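Autophagy protein 5 (Saccharomyces cerevisiae, PDB 2DYO) acts in autophagic vesicle formation and cytoplasm-to-vacuole transport, and becomes joined to ATG12 through an isopeptide bond. Local coordinates at residues A[36-41]-A[56-61]; A[46-51]-A[75-80]; A[202-207]-A[268-273]; A[250-253]-A[258-261]. One frame throughout, in Å; residues are numbered along the deposited sequence.

Contact 1: A[36-41]-A[56-61]; sequences AVLRIR and WNKIKS
Lys58 reaches from the last turn of helix 52-59 to the backbone of strand 37-43, next to Leu38. This is the first ubiquitin-like (beta-grasp) domain of the protein, where that helix follows the opening pair of strands and packs on their sheet. Lys58 sends CG anti to its backbone N (chi1 -178°) and every later torsion is also extended, so the chain is a straight rod with the amine at full stretch. Lys58 NZ donates to Val37 O at 2.6 Å, a short bond with the donor nearly along the C=O axis (160°), and makes a second bond to Glu34 O. Two carbonyls, one just before the strand and one at its start, hold a single amine. Leu38 pairs through its backbone with Val20 of strand 15-22, while the carbonyl of Val37 turns to the other edge of its strand, where the lysine can meet it. The methylenes of the rod pass Leu38 in the opposite direction: Lys58 CD sits 3.8 Å from Leu38 CG and 4.0 Å from Leu38 CD2. Leu38 lies with CG beside its own backbone N (chi1 -69°) and also packs on Leu54, so it joins the apolar layer between helix and sheet. Beyond the amine comes a like charge: Arg39 NH1, salt-bridged to an acidic side chain of the partner protein's chain, stops 5.1 Å from Lys58 NZ.

Contact 2: A[46-51]-A[75-80]; sequences TYLVNY and FWFEHN
Leu48 and Phe77 make the tight part of this contact. Leu48 CB stands 3.8 Å from Phe77 CE1, approaching the ring obliquely, and the branch beyond it brings Leu48 CD1 over one face, 4.2 Å above the plane of the Phe77 ring and offset toward its rim. Phe77 holds CG beside its backbone N (chi1 -63°), which carries the ring off the strand toward the turn. There its far end also comes near the backbone, with Leu48 O 4.1 Å from Phe77 CZ. The setting is the beta-grasp fold of the first ubiquitin-like domain: 48-51 is a 3-10 turn that leads into helix 52-59, with Tyr51 at the N-cap, and 75-79 belongs to a strand of the sheet, where Phe77 also packs on Ile121 of strand 118-126. The fit slackens at Val49, whose CG2 stays 4.8 Å from Phe77 CE1; its side chain also rests on Ala143 of helix 142-159. The strand's other side carries polar chemistry: Trp76 NE1 donates to Glu78 OE2 at 2.9 Å, the bond bent to 148°, meeting the oxygen from its anti side; Glu78 OE2 lies somewhat out of the indole plane, and Glu78 is partly exposed.

Contact 3: A[202-207]-A[268-273]; sequences HIPLII and DLYSKL
Tyr270 is the side chain that helix 266-273 lays against Ile203 and Pro204. With CG anti to the backbone N (chi1 177°) it runs straight out from the helix. CB starts beside two methyls of one isoleucine, Ile203 CG2 and Ile203 CD1, each 4.1 Å from Tyr270 CB. CG and CD1 continue along Ile203 CG2, which comes to 3.9 Å from Tyr270 CD1, obliquely to the ring. From CD1 onward the proline takes over, and Pro204 CD comes to 3.5 Å from Tyr270 CE1. That methylene lies over one face, 3.9 Å from the Tyr270 ring centroid and 29° off the normal, a CH-pi contact in which the side chains cross at about a right angle. CZ still feels Pro204 CD, 3.8 Å away, and Tyr270 OH passes Pro204 CG at 3.9 Å. The hydroxyl's polar needs are met by hydrogen bonds with Gly278 O and Arg274 NH1, which should limit the movement of the ring's outer end. Val154 and Leu158 of helix 142-159 also touch it. Such packing of the helix between the fourth and fifth strands against the start of the first belongs to the ubiquitin-like, beta-grasp fold of the second domain.

Contact 4: A[250-253]-A[258-261]; sequences DVMV and IEIP
Glu259 offers a flat carboxylate, and Met252 SD lies to one side of its plane, off-centre near the rim between CG and OE1, 3.8 Å from Glu259 OE1. The two chains cross at about a right angle: Met252 bends at its last torsion, whereas the glutamate stays extended beyond CG, with Glu259 CG 3.9 Å from Met252 SD. The other flat group is the carbonyl of Val253. Ile260 N donates to Val253 O at 3.0 Å, but the donor is tilted 22° from the carbonyl plane. On the return side the strands stand too far apart for a matching direct bond, and a water fills the place, accepting from Val253 N at 2.9 Å and donating to Ile260 O at 2.8 Å. Beside this backbone bond Val253 CG1 packs loosely against Ile260 CB, 4.2 Å apart, and Ile260 goes on to Leu269 and Leu273 of helix 266-273. The two strands form the beta hairpin at one border of the second ubiquitin-like sheet, their short axes at 111°. One direct bond and one water-mediated link imply strands that splay between these two segments, with apolar packing of Val253 and Ile260 beside the bond; sulfur and carboxylate merely touch.

How the contacts relate
Contacts 1 and 2 belong to the first ubiquitin-like domain, contacts 3 and 4 to the second, on opposite sides of the chain's centre; contacts 2 and 3 come no nearer than about 9 Å between nearest atoms. Within each domain the pairs touch: Trp56 packs on Phe75 and Ile40 on Tyr51, while Leu269 and Leu273 meet Ile260. Contacts 2 and 3 are buried and apolar, each turning on one aromatic ring, with helix 142-159 bordering both. Contact 1, partly buried near the partner protein, relies on a charged amine and carbonyl. Contact 4 is mostly buried but has exposed Glu259 at its margin, and joins its strands by one backbone bond, one water and apolar packing.

Contact 1: A[36-41]-A[56-61]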
loop_
_atom_site.group_PDB
_atom_site.type_symbol
_atom_site.label_atom_id
_atom_site.label_comp_id
_atom_site.label_asym_id
_atom_site.label_seq_id
_atom_site.Cartn_x
_atom_site.Cartn_y
_atom_site.Cartn_z
ATOM N N ALA A 36 -3.565 20.151 -14.518
ATOM C CA ALA A 36 -3.624 18.703 -14.686
ATOM C C ALA A 36 -2.410 17.939 -14.163
ATOM O O ALA A 36 -2.223 16.773 -14.509
ATOM C CB ALA A 36 -3.838 18.375 -16.153
ATOM N N VAL A 37 -1.593 18.576 -13.331
ATOM C CA VAL A 37 -0.401 17.912 -12.808
ATOM C C VAL A 37 -0.135 18.210 -11.339
ATOM O O VAL A 37 -0.179 19.363 -10.913
ATOM C CB VAL A 37 0.860 18.320 -13.609
ATOM C CG1 VAL A 37 2.069 17.542 -13.113
ATOM C CG2 VAL A 37 0.641 18.073 -15.091
ATOM N N LEU A 38 0.136 17.158 -10.571
ATOM C CA LEU A 38 0.447 17.286 -9.151
ATOM C C LEU A 38 1.681 16.452 -8.832
ATOM O O LEU A 38 1.736 15.270 -9.163
ATOM C CB LEU A 38 -0.722 16.803 -8.280
ATOM C CG LEU A 38 -1.997 17.649 -8.270
ATOM C CD1 LEU A 38 -3.076 16.950 -9.077
ATOM C CD2 LEU A 38 -2.459 17.850 -6.834
ATOM N N ARG A 39 2.665 17.069 -8.189
ATOM C CA ARG A 39 3.897 16.371 -7.825
ATOM C C ARG A 39 3.945 16.298 -6.313
ATOM O O ARG A 39 4.288 17.269 -5.640
ATOM C CB ARG A 39 5.114 17.116 -8.373
ATOM C CG ARG A 39 5.119 17.185 -9.889
ATOM C CD ARG A 39 4.452 18.439 -10.372
ATOM N NE ARG A 39 5.429 19.497 -10.596
ATOM C CZ ARG A 39 5.222 20.777 -10.315
ATOM N NH1 ARG A 39 4.069 21.164 -9.791
ATOM N NH2 ARG A 39 6.165 21.672 -10.570
ATOM N N ILE A 40 3.605 15.126 -5.787
ATOM C CA ILE A 40 3.524 14.930 -4.350
ATOM C C ILE A 40 4.324 13.780 -3.746
ATOM O O ILE A 40 4.814 12.895 -4.443
ATOM C CB ILE A 40 2.051 14.725 -3.959
ATOM C CG1 ILE A 40 1.465 13.570 -4.784
ATOM C CG2 ILE A 40 1.263 16.003 -4.238
ATOM C CD1 ILE A 40 0.037 13.203 -4.441
ATOM N N ARG A 41 4.452 13.820 -2.425
ATOM C CA ARG A 41 5.132 12.777 -1.678
ATOM C C ARG A 41 4.005 12.002 -1.017
ATOM O O ARG A 41 3.143 12.586 -0.352
ATOM C CB ARG A 41 6.065 13.381 -0.628
ATOM C CG ARG A 41 7.339 13.958 -1.231
ATOM C CD ARG A 41 8.249 12.843 -1.742
ATOM N NE ARG A 41 8.956 12.171 -0.654
ATOM C CZ ARG A 41 9.751 11.118 -0.821
ATOM N NH1 ARG A 41 9.937 10.612 -2.029
ATOM N NH2 ARG A 41 10.366 10.572 0.219
ATOM N N TRP A 56 -9.264 17.348 -6.176
ATOM C CA TRP A 56 -10.461 18.123 -6.452
ATOM C C TRP A 56 -10.251 19.613 -6.193
ATOM O O TRP A 56 -10.597 20.448 -7.031
ATOM C CB TRP A 56 -11.627 17.599 -5.610
ATOM C CG TRP A 56 -12.141 16.258 -6.067
ATOM C CD1 TRP A 56 -12.378 15.160 -5.289
ATOM C CD2 TRP A 56 -12.497 15.886 -7.403
ATOM N NE1 TRP A 56 -12.860 14.127 -6.058
ATOM C CE2 TRP A 56 -12.944 14.546 -7.360
ATOM C CE3 TRP A 56 -12.486 16.555 -8.634
ATOM C CZ2 TRP A 56 -13.373 13.862 -8.500
ATOM C CZ3 TRP A 56 -12.915 15.874 -9.770
ATOM C CH2 TRP A 56 -13.352 14.539 -9.692
ATOM N N ASN A 57 -9.673 19.948 -5.043
ATOM C CA ASN A 57 -9.437 21.347 -4.701
ATOM C C ASN A 57 -8.607 22.096 -5.738
ATOM O O ASN A 57 -8.732 23.309 -5.874
ATOM C CB ASN A 57 -8.742 21.466 -3.345
ATOM C CG ASN A 57 -8.407 22.908 -2.991
ATOM O OD1 ASN A 57 -9.301 23.735 -2.798
ATOM N ND2 ASN A 57 -7.119 23.218 -2.916
ATOM N N LYS A 58 -7.762 21.381 -6.474
ATOM C CA LYS A 58 -6.918 22.030 -7.467
ATOM C C LYS A 58 -7.562 22.193 -8.837
ATOM O O LYS A 58 -7.266 23.151 -9.549
ATOM C CB LYS A 58 -5.593 21.273 -7.624
ATOM C CG LYS A 58 -4.648 21.933 -8.621
ATOM C CD LYS A 58 -3.306 21.226 -8.711
ATOM C CE LYS A 58 -2.350 22.022 -9.587
ATOM N NZ LYS A 58 -0.985 21.439 -9.638
ATOM N N ILE A 59 -8.442 21.270 -9.207
ATOM C CA ILE A 59 -9.086 21.329 -10.515
ATOM C C ILE A 59 -10.546 21.785 -10.488
ATOM O O ILE A 59 -11.175 21.922 -11.538
ATOM C CB ILE A 59 -9.026 19.953 -11.216
ATOM C CG1 ILE A 59 -9.837 18.924 -10.423
ATOM C CG2 ILE A 59 -7.583 19.493 -11.333
ATOM C CD1 ILE A 59 -9.920 17.562 -11.088
ATOM N N LYS A 60 -11.078 22.022 -9.295
ATOM C CA LYS A 60 -12.469 22.433 -9.140
ATOM C C LYS A 60 -12.911 23.540 -10.097
ATOM O O LYS A 60 -13.905 23.394 -10.803
ATOM C CB LYS A 60 -12.721 22.872 -7.696
ATOM C CG LYS A 60 -11.760 23.934 -7.202
ATOM C CD LYS A 60 -12.007 24.285 -5.743
ATOM C CE LYS A 60 -11.001 25.323 -5.264
ATOM N NZ LYS A 60 -11.239 25.743 -3.855
ATOM N N SER A 61 -12.164 24.636 -10.123
ATOM C CA SER A 61 -12.497 25.774 -10.973
ATOM C C SER A 61 -12.388 25.542 -12.479
ATOM O O SER A 61 -12.828 26.383 -13.263
ATOM C CB SER A 61 -11.628 26.973 -10.587
ATOM O OG SER A 61 -11.847 27.342 -9.236
#

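Contact 2: A[46-51]-A[75-80]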
loop_
_atom_site.group_PDB
_atom_site.type_symbol
_atom_site.label_atom_id
_atom_site.label_comp_id
_atom_site.label_asym_id
_atom_site.label_seq_id
_atom_site.Cartn_x
_atom_site.Cartn_y
_atom_site.Cartn_z
ATOM N N THR A 46 -0.398 3.988 2.890
ATOM C CA THR A 46 -1.622 4.774 2.787
ATOM C C THR A 46 -2.312 4.376 1.493
ATOM O O THR A 46 -1.865 3.450 0.819
ATOM C CB THR A 46 -1.332 6.303 2.786
ATOM O OG1 THR A 46 -2.564 7.019 2.959
ATOM C CG2 THR A 46 -0.682 6.738 1.469
ATOM N N TYR A 47 -3.406 5.053 1.155
ATOM C CA TYR A 47 -4.128 4.761 -0.081
ATOM C C TYR A 47 -4.097 5.991 -0.987
ATOM O O TYR A 47 -4.138 7.127 -0.502
ATOM C CB TYR A 47 -5.601 4.431 0.188
ATOM C CG TYR A 47 -5.863 3.151 0.954
ATOM C CD1 TYR A 47 -5.360 1.925 0.513
ATOM C CD2 TYR A 47 -6.680 3.160 2.081
ATOM C CE1 TYR A 47 -5.679 0.737 1.182
ATOM C CE2 TYR A 47 -7.000 1.989 2.750
ATOM C CZ TYR A 47 -6.505 0.784 2.300
ATOM O OH TYR A 47 -6.860 -0.368 2.964
ATOM N N LEU A 48 -4.064 5.766 -2.296
ATOM C CA LEU A 48 -4.050 6.871 -3.250
ATOM C C LEU A 48 -5.307 7.721 -3.116
ATOM O O LEU A 48 -5.292 8.923 -3.342
ATOM C CB LEU A 48 -3.950 6.332 -4.687
ATOM C CG LEU A 48 -2.617 5.700 -5.113
ATOM C CD1 LEU A 48 -2.785 5.052 -6.488
ATOM C CD2 LEU A 48 -1.531 6.756 -5.150
ATOM N N VAL A 49 -6.404 7.069 -2.757
ATOM C CA VAL A 49 -7.686 7.734 -2.601
ATOM C C VAL A 49 -7.691 8.812 -1.510
ATOM O O VAL A 49 -8.557 9.694 -1.495
ATOM C CB VAL A 49 -8.778 6.685 -2.369
ATOM C CG1 VAL A 49 -9.059 6.503 -0.897
ATOM C CG2 VAL A 49 -10.011 7.036 -3.181
ATOM N N ASN A 50 -6.715 8.766 -0.609
ATOM C CA ASN A 50 -6.623 9.781 0.436
ATOM C C ASN A 50 -6.196 11.134 -0.145
ATOM O O ASN A 50 -6.137 12.143 0.572
ATOM C CB ASN A 50 -5.632 9.340 1.512
ATOM C CG ASN A 50 -6.194 8.235 2.377
ATOM O OD1 ASN A 50 -5.476 7.566 3.120
ATOM N ND2 ASN A 50 -7.505 8.054 2.296
ATOM N N TYR A 51 -5.906 11.157 -1.443
ATOM C CA TYR A 51 -5.492 12.393 -2.087
ATOM C C TYR A 51 -6.539 13.004 -3.018
ATOM O O TYR A 51 -6.244 13.943 -3.756
ATOM C CB TYR A 51 -4.165 12.171 -2.828
ATOM C CG TYR A 51 -3.071 11.763 -1.871
ATOM C CD1 TYR A 51 -2.972 10.447 -1.421
ATOM C CD2 TYR A 51 -2.236 12.716 -1.294
ATOM C CE1 TYR A 51 -2.082 10.097 -0.407
ATOM C CE2 TYR A 51 -1.344 12.380 -0.283
ATOM C CZ TYR A 51 -1.278 11.067 0.160
ATOM O OH TYR A 51 -0.445 10.747 1.203
ATOM N N PHE A 75 -14.867 7.071 -11.814
ATOM C CA PHE A 75 -13.489 7.553 -11.743
ATOM C C PHE A 75 -12.571 6.494 -11.142
ATOM O O PHE A 75 -12.933 5.831 -10.170
ATOM C CB PHE A 75 -13.420 8.812 -10.878
ATOM C CG PHE A 75 -14.346 9.911 -11.318
ATOM C CD1 PHE A 75 -14.950 10.738 -10.377
ATOM C CD2 PHE A 75 -14.606 10.130 -12.667
ATOM C CE1 PHE A 75 -15.801 11.766 -10.769
ATOM C CE2 PHE A 75 -15.457 11.157 -13.071
ATOM C CZ PHE A 75 -16.055 11.976 -12.118
ATOM N N TRP A 76 -11.385 6.344 -11.723
ATOM C CA TRP A 76 -10.407 5.379 -11.228
ATOM C C TRP A 76 -8.999 5.769 -11.668
ATOM O O TRP A 76 -8.825 6.610 -12.559
ATOM C CB TRP A 76 -10.757 3.961 -11.705
ATOM C CG TRP A 76 -10.628 3.714 -13.182
ATOM C CD1 TRP A 76 -9.502 3.342 -13.859
ATOM C CD2 TRP A 76 -11.672 3.799 -14.162
ATOM N NE1 TRP A 76 -9.781 3.186 -15.196
ATOM C CE2 TRP A 76 -11.104 3.462 -15.409
ATOM C CE3 TRP A 76 -13.034 4.130 -14.105
ATOM C CZ2 TRP A 76 -11.850 3.444 -16.595
ATOM C CZ3 TRP A 76 -13.777 4.113 -15.285
ATOM C CH2 TRP A 76 -13.180 3.772 -16.511
ATOM N N PHE A 77 -7.996 5.175 -11.030
ATOM C CA PHE A 77 -6.611 5.474 -11.360
ATOM C C PHE A 77 -6.029 4.511 -12.370
ATOM O O PHE A 77 -6.440 3.353 -12.463
ATOM C CB PHE A 77 -5.728 5.439 -10.114
ATOM C CG PHE A 77 -6.082 6.464 -9.082
ATOM C CD1 PHE A 77 -6.691 6.084 -7.890
ATOM C CD2 PHE A 77 -5.774 7.806 -9.281
ATOM C CE1 PHE A 77 -6.985 7.023 -6.909
ATOM C CE2 PHE A 77 -6.065 8.757 -8.301
ATOM C CZ PHE A 77 -6.670 8.359 -7.114
ATOM N N GLU A 78 -5.056 5.003 -13.124
ATOM C CA GLU A 78 -4.382 4.193 -14.116
ATOM C C GLU A 78 -2.889 4.465 -14.119
ATOM O O GLU A 78 -2.431 5.526 -13.692
ATOM C CB GLU A 78 -4.973 4.447 -15.507
ATOM C CG GLU A 78 -6.104 3.497 -15.854
ATOM C CD GLU A 78 -6.687 3.743 -17.230
ATOM O OE1 GLU A 78 -5.939 4.187 -18.128
ATOM O OE2 GLU A 78 -7.892 3.476 -17.417
ATOM N N HIS A 79 -2.134 3.476 -14.575
ATOM C CA HIS A 79 -0.689 3.574 -14.675
ATOM C C HIS A 79 -0.352 2.989 -16.038
ATOM O O HIS A 79 -0.603 1.813 -16.301
ATOM C CB HIS A 79 -0.014 2.778 -13.555
ATOM C CG HIS A 79 1.478 2.727 -13.667
ATOM N ND1 HIS A 79 2.138 1.748 -14.377
ATOM C CD2 HIS A 79 2.437 3.550 -13.179
ATOM C CE1 HIS A 79 3.440 1.969 -14.321
ATOM N NE2 HIS A 79 3.648 3.056 -13.600
ATOM N N ASN A 80 0.194 3.827 -16.909
ATOM C CA ASN A 80 0.534 3.407 -18.259
ATOM C C ASN A 80 -0.667 2.739 -18.931
ATOM O O ASN A 80 -0.562 1.639 -19.469
ATOM C CB ASN A 80 1.737 2.454 -18.245
ATOM C CG ASN A 80 3.037 3.156 -17.861
ATOM O OD1 ASN A 80 3.187 4.364 -18.063
ATOM N ND2 ASN A 80 3.987 2.397 -17.323
#

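Contact 3: A[202-207]-A[268-273]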
loop_
_atom_site.group_PDB
_atom_site.type_symbol
_atom_site.label_atom_id
_atom_site.label_comp_id
_atom_site.label_asym_id
_atom_site.label_seq_id
_atom_site.Cartn_x
_atom_site.Cartn_y
_atom_site.Cartn_z
ATOM N N HIS A 202 -3.274 -17.800 12.644
ATOM C CA HIS A 202 -3.094 -17.886 11.192
ATOM C C HIS A 202 -2.402 -16.608 10.743
ATOM O O HIS A 202 -2.432 -15.608 11.452
ATOM C CB HIS A 202 -4.436 -17.990 10.463
ATOM C CG HIS A 202 -5.106 -19.322 10.592
ATOM N ND1 HIS A 202 -6.080 -19.579 11.534
ATOM C CD2 HIS A 202 -4.958 -20.466 9.884
ATOM C CE1 HIS A 202 -6.504 -20.823 11.398
ATOM N NE2 HIS A 202 -5.838 -21.384 10.404
ATOM N N ILE A 203 -1.778 -16.626 9.571
ATOM C CA ILE A 203 -1.113 -15.422 9.077
ATOM C C ILE A 203 -1.898 -14.751 7.947
ATOM O O ILE A 203 -2.222 -15.390 6.940
ATOM C CB ILE A 203 0.310 -15.723 8.527
ATOM C CG1 ILE A 203 1.209 -16.298 9.627
ATOM C CG2 ILE A 203 0.931 -14.438 7.964
ATOM C CD1 ILE A 203 1.570 -15.314 10.726
ATOM N N PRO A 204 -2.223 -13.456 8.111
ATOM C CA PRO A 204 -2.959 -12.694 7.098
ATOM C C PRO A 204 -1.931 -12.401 6.007
ATOM O O PRO A 204 -1.186 -11.416 6.088
ATOM C CB PRO A 204 -3.368 -11.417 7.841
ATOM C CG PRO A 204 -3.359 -11.831 9.299
ATOM C CD PRO A 204 -2.124 -12.690 9.366
ATOM N N LEU A 205 -1.883 -13.271 5.008
ATOM C CA LEU A 205 -0.925 -13.142 3.919
ATOM C C LEU A 205 -1.580 -13.058 2.550
ATOM O O LEU A 205 -2.468 -13.844 2.222
ATOM C CB LEU A 205 0.027 -14.343 3.930
ATOM C CG LEU A 205 1.030 -14.458 2.776
ATOM C CD1 LEU A 205 2.085 -13.357 2.893
ATOM C CD2 LEU A 205 1.700 -15.846 2.813
ATOM N N ILE A 206 -1.127 -12.097 1.757
ATOM C CA ILE A 206 -1.612 -11.924 0.403
ATOM C C ILE A 206 -0.374 -12.045 -0.476
ATOM O O ILE A 206 0.656 -11.423 -0.198
ATOM C CB ILE A 206 -2.279 -10.546 0.207
ATOM C CG1 ILE A 206 -3.630 -10.542 0.933
ATOM C CG2 ILE A 206 -2.445 -10.251 -1.287
ATOM C CD1 ILE A 206 -4.365 -9.225 0.910
ATOM N N ILE A 207 -0.470 -12.874 -1.510
ATOM C CA ILE A 207 0.645 -13.097 -2.431
ATOM C C ILE A 207 0.245 -12.624 -3.815
ATOM O O ILE A 207 -0.801 -13.011 -4.322
ATOM C CB ILE A 207 1.008 -14.592 -2.513
ATOM C CG1 ILE A 207 1.364 -15.119 -1.120
ATOM C CG2 ILE A 207 2.179 -14.786 -3.470
ATOM C CD1 ILE A 207 1.612 -16.628 -1.064
ATOM N N ASP A 268 8.040 -13.662 12.028
ATOM C CA ASP A 268 8.872 -12.464 12.070
ATOM C C ASP A 268 8.510 -11.525 10.931
ATOM O O ASP A 268 8.307 -10.326 11.135
ATOM C CB ASP A 268 10.351 -12.834 11.952
ATOM C CG ASP A 268 11.021 -12.977 13.295
ATOM O OD1 ASP A 268 11.052 -11.978 14.046
ATOM O OD2 ASP A 268 11.516 -14.082 13.600
ATOM N N LEU A 269 8.436 -12.078 9.725
ATOM C CA LEU A 269 8.106 -11.288 8.551
ATOM C C LEU A 269 6.779 -10.565 8.766
ATOM O O LEU A 269 6.692 -9.348 8.599
ATOM C CB LEU A 269 8.029 -12.184 7.315
ATOM C CG LEU A 269 7.888 -11.472 5.968
ATOM C CD1 LEU A 269 9.038 -10.492 5.767
ATOM C CD2 LEU A 269 7.861 -12.501 4.862
ATOM N N TYR A 270 5.745 -11.307 9.146
ATOM C CA TYR A 270 4.445 -10.688 9.377
ATOM C C TYR A 270 4.478 -9.629 10.477
ATOM O O TYR A 270 4.117 -8.474 10.258
ATOM C CB TYR A 270 3.393 -11.726 9.765
ATOM C CG TYR A 270 2.063 -11.068 10.082
ATOM C CD1 TYR A 270 1.211 -10.659 9.058
ATOM C CD2 TYR A 270 1.712 -10.755 11.399
ATOM C CE1 TYR A 270 0.044 -9.946 9.334
ATOM C CE2 TYR A 270 0.543 -10.036 11.688
ATOM C CZ TYR A 270 -0.283 -9.634 10.646
ATOM O OH TYR A 270 -1.422 -8.906 10.911
ATOM N N SER A 271 4.914 -10.026 11.666
ATOM C CA SER A 271 4.931 -9.110 12.798
ATOM C C SER A 271 5.708 -7.824 12.566
ATOM O O SER A 271 5.399 -6.802 13.168
ATOM C CB SER A 271 5.469 -9.816 14.047
ATOM O OG SER A 271 6.846 -10.093 13.914
ATOM N N LYS A 272 6.693 -7.860 11.677
ATOM C CA LYS A 272 7.509 -6.681 11.421
ATOM C C LYS A 272 7.239 -5.942 10.119
ATOM O O LYS A 272 7.255 -4.707 10.087
ATOM C CB LYS A 272 8.988 -7.071 11.497
ATOM C CG LYS A 272 9.411 -7.469 12.902
ATOM C CD LYS A 272 10.788 -8.110 12.938
ATOM C CE LYS A 272 11.176 -8.427 14.380
ATOM N NZ LYS A 272 12.343 -9.337 14.472
ATOM N N LEU A 273 6.992 -6.686 9.048
ATOM C CA LEU A 273 6.766 -6.059 7.756
ATOM C C LEU A 273 5.330 -5.989 7.227
ATOM O O LEU A 273 5.117 -5.590 6.080
ATOM C CB LEU A 273 7.677 -6.720 6.715
ATOM C CG LEU A 273 9.064 -6.081 6.551
ATOM C CD1 LEU A 273 9.712 -5.831 7.907
ATOM C CD2 LEU A 273 9.932 -6.974 5.684
#

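Contact 4: A[250-253]-A[258-261]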
loop_
_atom_site.group_PDB
_atom_site.type_symbol
_atom_site.label_atom_id
_atom_site.label_comp_id
_atom_site.label_asym_id
_atom_site.label_seq_id
_atom_site.Cartn_x
_atom_site.Cartn_y
_atom_site.Cartn_z
ATOM N N ASP A 250 13.747 -19.653 -9.019
ATOM C CA ASP A 250 13.717 -18.576 -10.007
ATOM C C ASP A 250 12.725 -17.495 -9.600
ATOM O O ASP A 250 12.355 -16.626 -10.397
ATOM C CB ASP A 250 13.342 -19.126 -11.385
ATOM C CG ASP A 250 13.404 -18.070 -12.467
ATOM O OD1 ASP A 250 14.420 -17.343 -12.523
ATOM O OD2 ASP A 250 12.447 -17.963 -13.262
ATOM N N VAL A 251 12.295 -17.553 -8.348
ATOM C CA VAL A 251 11.349 -16.584 -7.822
ATOM C C VAL A 251 12.026 -15.788 -6.722
ATOM O O VAL A 251 12.727 -16.358 -5.889
ATOM C CB VAL A 251 10.118 -17.273 -7.175
ATOM C CG1 VAL A 251 9.043 -16.243 -6.895
ATOM C CG2 VAL A 251 9.598 -18.385 -8.059
ATOM N N MET A 252 11.841 -14.473 -6.729
ATOM C CA MET A 252 12.394 -13.633 -5.669
ATOM C C MET A 252 11.192 -13.090 -4.907
ATOM O O MET A 252 10.193 -12.712 -5.507
ATOM C CB MET A 252 13.212 -12.467 -6.236
ATOM C CG MET A 252 13.625 -11.446 -5.178
ATOM S SD MET A 252 14.799 -10.202 -5.775
ATOM C CE MET A 252 13.781 -9.216 -6.816
ATOM N N VAL A 253 11.289 -13.082 -3.585
ATOM C CA VAL A 253 10.215 -12.589 -2.741
ATOM C C VAL A 253 10.521 -11.155 -2.346
ATOM O O VAL A 253 11.578 -10.877 -1.790
ATOM C CB VAL A 253 10.089 -13.438 -1.472
ATOM C CG1 VAL A 253 8.983 -12.885 -0.573
ATOM C CG2 VAL A 253 9.799 -14.881 -1.860
ATOM N N ILE A 258 11.694 -4.639 -0.401
ATOM C CA ILE A 258 13.022 -5.232 -0.252
ATOM C C ILE A 258 13.017 -6.743 -0.484
ATOM O O ILE A 258 11.964 -7.381 -0.466
ATOM C CB ILE A 258 13.633 -4.960 1.150
ATOM C CG1 ILE A 258 12.828 -5.688 2.228
ATOM C CG2 ILE A 258 13.660 -3.459 1.428
ATOM C CD1 ILE A 258 13.520 -5.722 3.579
ATOM N N GLU A 259 14.204 -7.306 -0.694
ATOM C CA GLU A 259 14.359 -8.738 -0.928
ATOM C C GLU A 259 14.322 -9.505 0.389
ATOM O O GLU A 259 14.993 -9.133 1.349
ATOM C CB GLU A 259 15.689 -9.012 -1.636
ATOM C CG GLU A 259 15.872 -10.464 -2.054
ATOM C CD GLU A 259 17.267 -10.745 -2.590
ATOM O OE1 GLU A 259 17.776 -9.920 -3.379
ATOM O OE2 GLU A 259 17.845 -11.791 -2.227
ATOM N N ILE A 260 13.538 -10.579 0.433
ATOM C CA ILE A 260 13.424 -11.387 1.635
ATOM C C ILE A 260 14.005 -12.786 1.398
ATOM O O ILE A 260 13.651 -13.463 0.429
ATOM C CB ILE A 260 11.944 -11.514 2.081
ATOM C CG1 ILE A 260 11.327 -10.118 2.273
ATOM C CG2 ILE A 260 11.857 -12.293 3.377
ATOM C CD1 ILE A 260 11.975 -9.282 3.363
ATOM N N PRO A 261 14.921 -13.228 2.276
ATOM C CA PRO A 261 15.560 -14.549 2.171
ATOM C C PRO A 261 14.552 -15.671 2.429
ATOM O O PRO A 261 13.625 -15.500 3.217
ATOM C CB PRO A 261 16.631 -14.512 3.264
ATOM C CG PRO A 261 16.874 -13.053 3.502
ATOM C CD PRO A 261 15.493 -12.460 3.394
HETATM O O HOH W 1 13.603 -14.183 -2.272
#